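Local coordinates for glideosome-associated protein 50 (Plasmodium falciparum 3D7, PDB 3TGH) that belongs to the glideosome complex of gliding motility and host cell invasion, and may help attach it to the inner membrane complex, at residues L228-H233 / A246-G251; P200-G205 / I240-M245. One frame throughout, in Å; residues are numbered along the deposited sequence.

Contact 1: residues L228-H233 / A246-G251; sequences LYISGH and AHITCG. With CO (cobalt (II) ion), chain G.
Ile-248 reaches Leu-228 with CD1, its CG1 anti to the carbonyl carbon (chi1 -65°) and chi2 of 175° extending the chain. Ile-248 CD1 lies 3.7 Å from Leu-228 CD2 and equally close to Leu-228 CG; the two side chains cross obliquely. The other branch of the leucine, CD1, comes to 4.1 Å from Ala-246 CB. Ile-230 sits on the same sheet face, which packs against strands 4-8, 275-282 and 285-292.

The backbones run parallel, at 19° and with a closest axis approach of 4.7 Å. Four N-H...O=C bonds alternate between them: Tyr-229 N to Ala-246 O, Ile-248 N to Tyr-229 O, Ser-231 N to Ile-248 O, and Cys-250 N to Ser-231 O. All four are nearly straight at the hydrogen. Strands 228-231 and 245-250 are thus neighbours in one of the two mixed sheets of the calcineurin-like phosphoesterase fold, with the antiparallel strand 237-242 on the far side of 245-250.

Tyr-229, Ser-231, His-247 and Thr-249 occupy the other face. There His-247 ND1 lies at the edge of the Tyr-229 ring, 4.3 Å from CD2, while Tyr-229 OH is hydrogen-bonded to Gln-199 O. Ser-231 OG and Thr-249 OG1 are 4.1 Å apart, a proximity without a hydrogen bond.

Past the strand ends the chains close in, Gly-232 CA lying 3.9 Å from Gly-251 CA. His-233 then turns away from 246-251 and binds cobalt through NE2 at 2.2 Å; four waters also bind the ion. With NE2 on the metal and ND1 hydrogen-bonded to Asp-198 OD2, both nitrogens are engaged, which restrains the rotation of the ring.

Contact 2: residues P200-G205 / I240-M245; sequences PIYSSG and IEDNDM
Tyr-202 and Ile-240 supply the apolar part of this contact. The isoleucine reaches the loop chiefly with its tip: CD1 lies 3.9 Å from Tyr-202 CB and 3.8 Å from Tyr-202 C, so it rests against the start of the side chain and the adjoining backbone, short of the aromatic ring. It is as near to the backbone N of Ser-203. Ile-240 CG1 is anti to the carbonyl carbon (chi1 -72°), and chi2 of 167° extends CD1 toward the loop. Within 200-205, Ile-201 CG2 sits over the centre of the Tyr-202 ring, 3.8 Å above its plane.

Polar contact across the segments is indirect. One water lies 2.5 Å from Tyr-202 OH and donates to Asp-242 OD2 at 2.6 Å, bridging phenol and carboxylate where no direct hydrogen bond joins the segments. The other carboxylate oxygen, OD1, forms a salt bridge with Lys-266, so separate partners hold the two oxygens.

The carboxylate belongs to a beta hairpin: strands 237-242 and 245-250 are joined through a type I' turn from Asp-242 to Met-245, closed by paired backbone bonds, Asp-242 N to Met-245 O and Met-245 N to Asp-242 O. Asn-243 and Asp-244, at its corners, both have positive phi, as this turn type requires. The contact sets the loop between strand 192-196 and helix 211-216 against the hairpin's first strand.

Hydrogen bonds within and beyond the loop engage its two serines. Ser-203 OG accepts from Gly-205 N at 2.9 Å, an ST turn, and is also bonded to Asp-234 OD2. Ser-204 OG, 4.3 Å from Ile-240 CD1, has polar partners in Glu-238 OE2 and Asn-264 N.

Contacts 1 and 2 have centres about 8 Å apart and share one sheet, since strand 237-242 pairs with strand 245-250; His-247 N and Ile-240 O, 2.8 Å apart, form a probable hydrogen bond between them. Their segments alternate along the chain. The loop of contact 2 also packs on contact 1: Pro-200 CB lies 3.2 Å from Ser-231 OG, and the rings of His-247 and Tyr-202 meet edge-to-face, His-247 NE2 lying 3.5 Å from Tyr-202 CD2. Contact 1 carries the cobalt ligand His-233, an experimentally established metal-binding residue, whereas the Ser-203 side chain of contact 2 is about 8 Å from that of His-233 and about 10 Å from the cobalt.

Contact 1: residues L228-H233 / A246-G251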
ATOM      1  N   LEU A 228      -5.016  -1.582   9.468  1.00 26.80           N
ATOM      2  CA  LEU A 228      -3.897  -2.227   8.779  1.00 27.92           C
ATOM      3  C   LEU A 228      -2.838  -1.208   8.369  1.00 27.33           C
ATOM      4  O   LEU A 228      -3.168  -0.158   7.816  1.00 23.49           O
ATOM      5  CB  LEU A 228      -4.371  -2.878   7.483  1.00 29.51           C
ATOM      6  CG  LEU A 228      -4.849  -4.322   7.396  1.00 36.80           C
ATOM      7  CD1 LEU A 228      -5.916  -4.635   8.405  1.00 39.85           C
ATOM      8  CD2 LEU A 228      -5.332  -4.566   5.974  1.00 34.06           C
ATOM      9  N   TYR A 229      -1.571  -1.537   8.602  1.00 22.50           N
ATOM     10  CA  TYR A 229      -0.474  -0.859   7.921  1.00 20.97           C
ATOM     11  C   TYR A 229       0.171  -1.889   7.004  1.00 20.81           C
ATOM     12  O   TYR A 229       0.734  -2.874   7.470  1.00 23.95           O
ATOM     13  CB  TYR A 229       0.560  -0.268   8.895  1.00 23.35           C
ATOM     14  CG  TYR A 229       1.772   0.321   8.185  1.00 23.51           C
ATOM     15  CD1 TYR A 229       1.618   1.215   7.130  1.00 25.96           C
ATOM     16  CD2 TYR A 229       3.063  -0.034   8.543  1.00 24.43           C
ATOM     17  CE1 TYR A 229       2.709   1.743   6.464  1.00 26.58           C
ATOM     18  CE2 TYR A 229       4.174   0.503   7.884  1.00 24.72           C
ATOM     19  CZ  TYR A 229       3.988   1.384   6.838  1.00 27.48           C
ATOM     20  OH  TYR A 229       5.062   1.921   6.166  1.00 27.54           O
ATOM     21  N   ILE A 230       0.027  -1.676   5.697  1.00 20.80           N
ATOM     22  CA  ILE A 230       0.545  -2.577   4.673  1.00 21.72           C
ATOM     23  C   ILE A 230       1.842  -2.006   4.110  1.00 22.83           C
ATOM     24  O   ILE A 230       1.868  -0.875   3.604  1.00 22.47           O
ATOM     25  CB  ILE A 230      -0.479  -2.774   3.521  1.00 21.86           C
ATOM     26  CG1 ILE A 230      -1.856  -3.185   4.073  1.00 24.39           C
ATOM     27  CG2 ILE A 230       0.064  -3.800   2.500  1.00 23.33           C
ATOM     28  CD1 ILE A 230      -2.988  -3.224   3.011  1.00 23.83           C
ATOM     29  N   SER A 231       2.924  -2.771   4.223  1.00 21.38           N
ATOM     30  CA  SER A 231       4.228  -2.325   3.764  1.00 21.71           C
ATOM     31  C   SER A 231       4.881  -3.403   2.908  1.00 21.11           C
ATOM     32  O   SER A 231       4.331  -4.492   2.724  1.00 23.28           O
ATOM     33  CB  SER A 231       5.104  -1.969   4.967  1.00 25.81           C
ATOM     34  OG  SER A 231       5.241  -3.082   5.818  1.00 30.76           O
ATOM     35  N   GLY A 232       6.042  -3.075   2.360  1.00 21.58           N
ATOM     36  CA  GLY A 232       6.804  -3.989   1.528  1.00 22.75           C
ATOM     37  C   GLY A 232       8.237  -3.957   2.014  1.00 22.85           C
ATOM     38  O   GLY A 232       8.490  -4.174   3.197  1.00 23.40           O
ATOM     39  N   HIS A 233       9.157  -3.676   1.099  1.00 24.27           N
ATOM     40  CA  HIS A 233      10.573  -3.453   1.398  1.00 25.44           C
ATOM     41  C   HIS A 233      11.304  -4.747   1.718  1.00 25.76           C
ATOM     42  O   HIS A 233      12.257  -5.104   1.039  1.00 25.79           O
ATOM     43  CB  HIS A 233      10.756  -2.442   2.533  1.00 25.22           C
ATOM     44  CG  HIS A 233      12.127  -1.861   2.588  1.00 26.17           C
ATOM     45  ND1 HIS A 233      12.449  -0.661   1.989  1.00 30.88           N
ATOM     46  CD2 HIS A 233      13.266  -2.321   3.154  1.00 28.79           C
ATOM     47  CE1 HIS A 233      13.730  -0.403   2.196  1.00 33.05           C
ATOM     48  NE2 HIS A 233      14.246  -1.397   2.895  1.00 28.50           N
ATOM     49  N   ALA A 246      -3.095  -4.610  12.574  1.00 34.55           N
ATOM     50  CA  ALA A 246      -2.334  -5.595  11.832  1.00 32.97           C
ATOM     51  C   ALA A 246      -1.252  -4.897  11.008  1.00 30.27           C
ATOM     52  O   ALA A 246      -1.530  -3.966  10.259  1.00 32.77           O
ATOM     53  CB  ALA A 246      -3.242  -6.409  10.928  1.00 30.74           C
ATOM     54  N   HIS A 247      -0.020  -5.366  11.155  1.00 27.75           N
ATOM     55  CA  HIS A 247       1.081  -4.940  10.312  1.00 26.05           C
ATOM     56  C   HIS A 247       1.278  -6.030   9.277  1.00 26.03           C
ATOM     57  O   HIS A 247       1.601  -7.169   9.612  1.00 26.60           O
ATOM     58  CB  HIS A 247       2.345  -4.749  11.151  1.00 27.11           C
ATOM     59  CG  HIS A 247       2.204  -3.710  12.217  1.00 28.08           C
ATOM     60  ND1 HIS A 247       2.712  -2.436  12.085  1.00 28.63           N
ATOM     61  CD2 HIS A 247       1.583  -3.747  13.420  1.00 29.70           C
ATOM     62  CE1 HIS A 247       2.426  -1.738  13.170  1.00 31.89           C
ATOM     63  NE2 HIS A 247       1.744  -2.512  13.998  1.00 30.30           N
ATOM     64  N   ILE A 248       1.050  -5.692   8.017  1.00 25.39           N
ATOM     65  CA  ILE A 248       1.145  -6.662   6.952  1.00 24.52           C
ATOM     66  C   ILE A 248       2.315  -6.304   6.058  1.00 26.05           C
ATOM     67  O   ILE A 248       2.379  -5.185   5.539  1.00 25.23           O
ATOM     68  CB  ILE A 248      -0.141  -6.697   6.120  1.00 26.28           C
ATOM     69  CG1 ILE A 248      -1.317  -7.187   6.974  1.00 30.85           C
ATOM     70  CG2 ILE A 248       0.058  -7.577   4.896  1.00 26.35           C
ATOM     71  CD1 ILE A 248      -2.652  -7.137   6.262  1.00 33.55           C
ATOM     72  N   THR A 249       3.241  -7.252   5.890  1.00 24.73           N
ATOM     73  CA  THR A 249       4.285  -7.130   4.895  1.00 24.82           C
ATOM     74  C   THR A 249       3.871  -7.921   3.658  1.00 26.91           C
ATOM     75  O   THR A 249       3.474  -9.097   3.738  1.00 25.87           O
ATOM     76  CB  THR A 249       5.645  -7.654   5.375  1.00 27.96           C
ATOM     77  OG1 THR A 249       5.975  -7.052   6.629  1.00 29.54           O
ATOM     78  CG2 THR A 249       6.724  -7.316   4.351  1.00 27.87           C
ATOM     79  N   CYS A 250       3.954  -7.253   2.518  1.00 26.94           N
ATOM     80  CA  CYS A 250       3.613  -7.837   1.235  1.00 27.10           C
ATOM     81  C   CYS A 250       4.661  -7.345   0.246  1.00 26.53           C
ATOM     82  O   CYS A 250       4.381  -6.523  -0.629  1.00 26.70           O
ATOM     83  CB  CYS A 250       2.190  -7.429   0.848  1.00 31.15           C
ATOM     84  SG  CYS A 250       1.549  -8.259  -0.596  1.00 38.64           S
ATOM     85  N   GLY A 251       5.888  -7.838   0.413  1.00 25.14           N
ATOM     86  CA  GLY A 251       7.037  -7.357  -0.358  1.00 24.99           C
ATOM     87  C   GLY A 251       7.648  -8.376  -1.305  1.00 27.45           C
ATOM     88  O   GLY A 251       8.737  -8.152  -1.838  1.00 25.93           O
TER
HETATM   89 CO    CO G  21      16.173  -1.190   3.908  1.00 50.06          CO
HETATM   90  O   HOH W   1      17.177  -1.027   2.178  1.00 38.45           O
HETATM   91  O   HOH W   2      16.206   1.237   3.567  1.00 33.82           O
HETATM   92  O   HOH W   3      16.492  -3.445   4.216  1.00 33.30           O
HETATM   93  O   HOH W   4      15.216  -0.708   6.057  1.00 30.64           O

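Contact 2: residues P200-G205 / I240-M245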
ATOM      1  N   PRO A 200       8.335  -1.205   6.627  1.00 23.29           N
ATOM      2  CA  PRO A 200       7.553  -1.638   7.794  1.00 24.64           C
ATOM      3  C   PRO A 200       8.023  -1.025   9.106  1.00 25.80           C
ATOM      4  O   PRO A 200       9.205  -0.717   9.269  1.00 26.10           O
ATOM      5  CB  PRO A 200       7.766  -3.158   7.840  1.00 25.20           C
ATOM      6  CG  PRO A 200       8.877  -3.447   6.931  1.00 28.41           C
ATOM      7  CD  PRO A 200       8.998  -2.330   5.958  1.00 24.24           C
ATOM      8  N   ILE A 201       7.084  -0.866  10.033  1.00 24.39           N
ATOM      9  CA  ILE A 201       7.388  -0.532  11.409  1.00 25.66           C
ATOM     10  C   ILE A 201       7.919  -1.792  12.099  1.00 28.05           C
ATOM     11  O   ILE A 201       8.955  -1.755  12.766  1.00 28.84           O
ATOM     12  CB  ILE A 201       6.136  -0.025  12.146  1.00 25.38           C
ATOM     13  CG1 ILE A 201       5.670   1.303  11.551  1.00 29.18           C
ATOM     14  CG2 ILE A 201       6.415   0.106  13.656  1.00 26.33           C
ATOM     15  CD1 ILE A 201       4.247   1.702  11.963  1.00 27.04           C
ATOM     16  N   TYR A 202       7.196  -2.901  11.928  1.00 28.46           N
ATOM     17  CA  TYR A 202       7.556  -4.181  12.531  1.00 29.90           C
ATOM     18  C   TYR A 202       7.723  -5.217  11.435  1.00 31.26           C
ATOM     19  O   TYR A 202       6.890  -5.312  10.534  1.00 28.68           O
ATOM     20  CB  TYR A 202       6.472  -4.648  13.497  1.00 29.53           C
ATOM     21  CG  TYR A 202       6.275  -3.780  14.714  1.00 33.02           C
ATOM     22  CD1 TYR A 202       7.356  -3.377  15.500  1.00 32.51           C
ATOM     23  CD2 TYR A 202       4.997  -3.393  15.111  1.00 33.94           C
ATOM     24  CE1 TYR A 202       7.164  -2.592  16.627  1.00 35.99           C
ATOM     25  CE2 TYR A 202       4.797  -2.615  16.238  1.00 37.28           C
ATOM     26  CZ  TYR A 202       5.880  -2.223  16.995  1.00 35.59           C
ATOM     27  OH  TYR A 202       5.672  -1.446  18.108  1.00 39.32           O
ATOM     28  N   SER A 203       8.803  -5.993  11.510  1.00 32.09           N
ATOM     29  CA  SER A 203       9.085  -7.015  10.501  1.00 30.93           C
ATOM     30  C   SER A 203      10.078  -8.046  11.027  1.00 31.72           C
ATOM     31  O   SER A 203      11.089  -7.691  11.643  1.00 31.87           O
ATOM     32  CB  SER A 203       9.635  -6.375   9.224  1.00 31.36           C
ATOM     33  OG  SER A 203       9.999  -7.339   8.242  1.00 29.65           O
ATOM     34  N   SER A 204       9.785  -9.315  10.757  1.00 30.55           N
ATOM     35  CA  SER A 204      10.723 -10.406  11.022  1.00 33.75           C
ATOM     36  C   SER A 204      11.691 -10.594   9.846  1.00 33.63           C
ATOM     37  O   SER A 204      12.604 -11.422   9.919  1.00 34.96           O
ATOM     38  CB  SER A 204       9.966 -11.714  11.294  1.00 33.33           C
ATOM     39  OG  SER A 204       9.033 -11.568  12.352  1.00 36.47           O
ATOM     40  N   GLY A 205      11.495  -9.822   8.777  1.00 31.69           N
ATOM     41  CA  GLY A 205      12.342  -9.871   7.586  1.00 30.65           C
ATOM     42  C   GLY A 205      13.641  -9.099   7.740  1.00 30.80           C
ATOM     43  O   GLY A 205      13.991  -8.665   8.840  1.00 30.61           O
ATOM     44  N   ILE A 240       1.979  -9.289  11.576  1.00 27.26           N
ATOM     45  CA  ILE A 240       2.265  -9.064  12.987  1.00 29.70           C
ATOM     46  C   ILE A 240       1.090  -8.293  13.563  1.00 31.81           C
ATOM     47  O   ILE A 240       0.727  -7.238  13.037  1.00 31.16           O
ATOM     48  CB  ILE A 240       3.569  -8.266  13.155  1.00 29.34           C
ATOM     49  CG1 ILE A 240       4.765  -9.162  12.810  1.00 30.51           C
ATOM     50  CG2 ILE A 240       3.695  -7.699  14.582  1.00 31.45           C
ATOM     51  CD1 ILE A 240       6.076  -8.416  12.634  1.00 29.11           C
ATOM     52  N   GLU A 241       0.467  -8.820  14.613  1.00 35.42           N
ATOM     53  CA  GLU A 241      -0.704  -8.168  15.193  1.00 38.78           C
ATOM     54  C   GLU A 241      -0.407  -7.702  16.601  1.00 42.53           C
ATOM     55  O   GLU A 241       0.088  -8.475  17.425  1.00 40.66           O
ATOM     56  CB  GLU A 241      -1.932  -9.084  15.184  1.00 42.21           C
ATOM     57  CG  GLU A 241      -3.238  -8.304  15.396  1.00 44.94           C
ATOM     58  CD  GLU A 241      -4.479  -9.182  15.454  1.00 51.91           C
ATOM     59  OE1 GLU A 241      -4.589 -10.135  14.652  1.00 51.23           O
ATOM     60  OE2 GLU A 241      -5.356  -8.898  16.303  1.00 56.75           O
ATOM     61  N   ASP A 242      -0.725  -6.436  16.864  1.00 43.57           N
ATOM     62  CA  ASP A 242      -0.414  -5.782  18.125  1.00 49.06           C
ATOM     63  C   ASP A 242      -1.430  -4.669  18.388  1.00 50.47           C
ATOM     64  O   ASP A 242      -1.551  -3.744  17.587  1.00 48.10           O
ATOM     65  CB  ASP A 242       1.004  -5.204  18.065  1.00 51.25           C
ATOM     66  CG  ASP A 242       1.316  -4.275  19.227  1.00 57.63           C
ATOM     67  OD1 ASP A 242       1.417  -4.758  20.374  1.00 62.87           O
ATOM     68  OD2 ASP A 242       1.472  -3.056  18.985  1.00 62.27           O
ATOM     69  N   ASN A 243      -2.157  -4.775  19.503  1.00 53.83           N
ATOM     70  CA  ASN A 243      -3.128  -3.752  19.923  1.00 56.12           C
ATOM     71  C   ASN A 243      -4.214  -3.474  18.873  1.00 54.80           C
ATOM     72  O   ASN A 243      -4.507  -2.318  18.562  1.00 57.30           O
ATOM     73  CB  ASN A 243      -2.413  -2.442  20.297  1.00 58.02           C
ATOM     74  CG  ASN A 243      -1.350  -2.627  21.383  1.00 63.46           C
ATOM     75  OD1 ASN A 243      -0.357  -1.895  21.422  1.00 67.10           O
ATOM     76  ND2 ASN A 243      -1.560  -3.597  22.269  1.00 65.06           N
ATOM     77  N   ASP A 244      -4.795  -4.544  18.331  1.00 53.24           N
ATOM     78  CA  ASP A 244      -5.870  -4.464  17.322  1.00 52.45           C
ATOM     79  C   ASP A 244      -5.458  -3.742  16.026  1.00 49.10           C
ATOM     80  O   ASP A 244      -6.313  -3.248  15.289  1.00 49.76           O
ATOM     81  CB  ASP A 244      -7.139  -3.823  17.914  1.00 54.81           C
ATOM     82  CG  ASP A 244      -7.671  -4.578  19.125  1.00 58.88           C
ATOM     83  OD1 ASP A 244      -7.917  -5.800  19.012  1.00 61.43           O
ATOM     84  OD2 ASP A 244      -7.854  -3.945  20.188  1.00 63.29           O
ATOM     85  N   MET A 245      -4.156  -3.689  15.756  1.00 44.77           N
ATOM     86  CA  MET A 245      -3.646  -3.221  14.473  1.00 42.23           C
ATOM     87  C   MET A 245      -2.832  -4.336  13.847  1.00 39.33           C
ATOM     88  O   MET A 245      -1.988  -4.941  14.512  1.00 42.96           O
ATOM     89  CB  MET A 245      -2.766  -1.981  14.638  1.00 42.44           C
ATOM     90  CG  MET A 245      -2.381  -1.339  13.306  1.00 44.06           C
ATOM     91  SD  MET A 245      -1.263   0.073  13.418  1.00 45.27           S
ATOM     92  CE  MET A 245      -1.970   0.987  14.790  1.00 45.09           C
TER
HETATM   93  O   HOH W   5       3.514  -1.578  19.389  1.00 43.03           O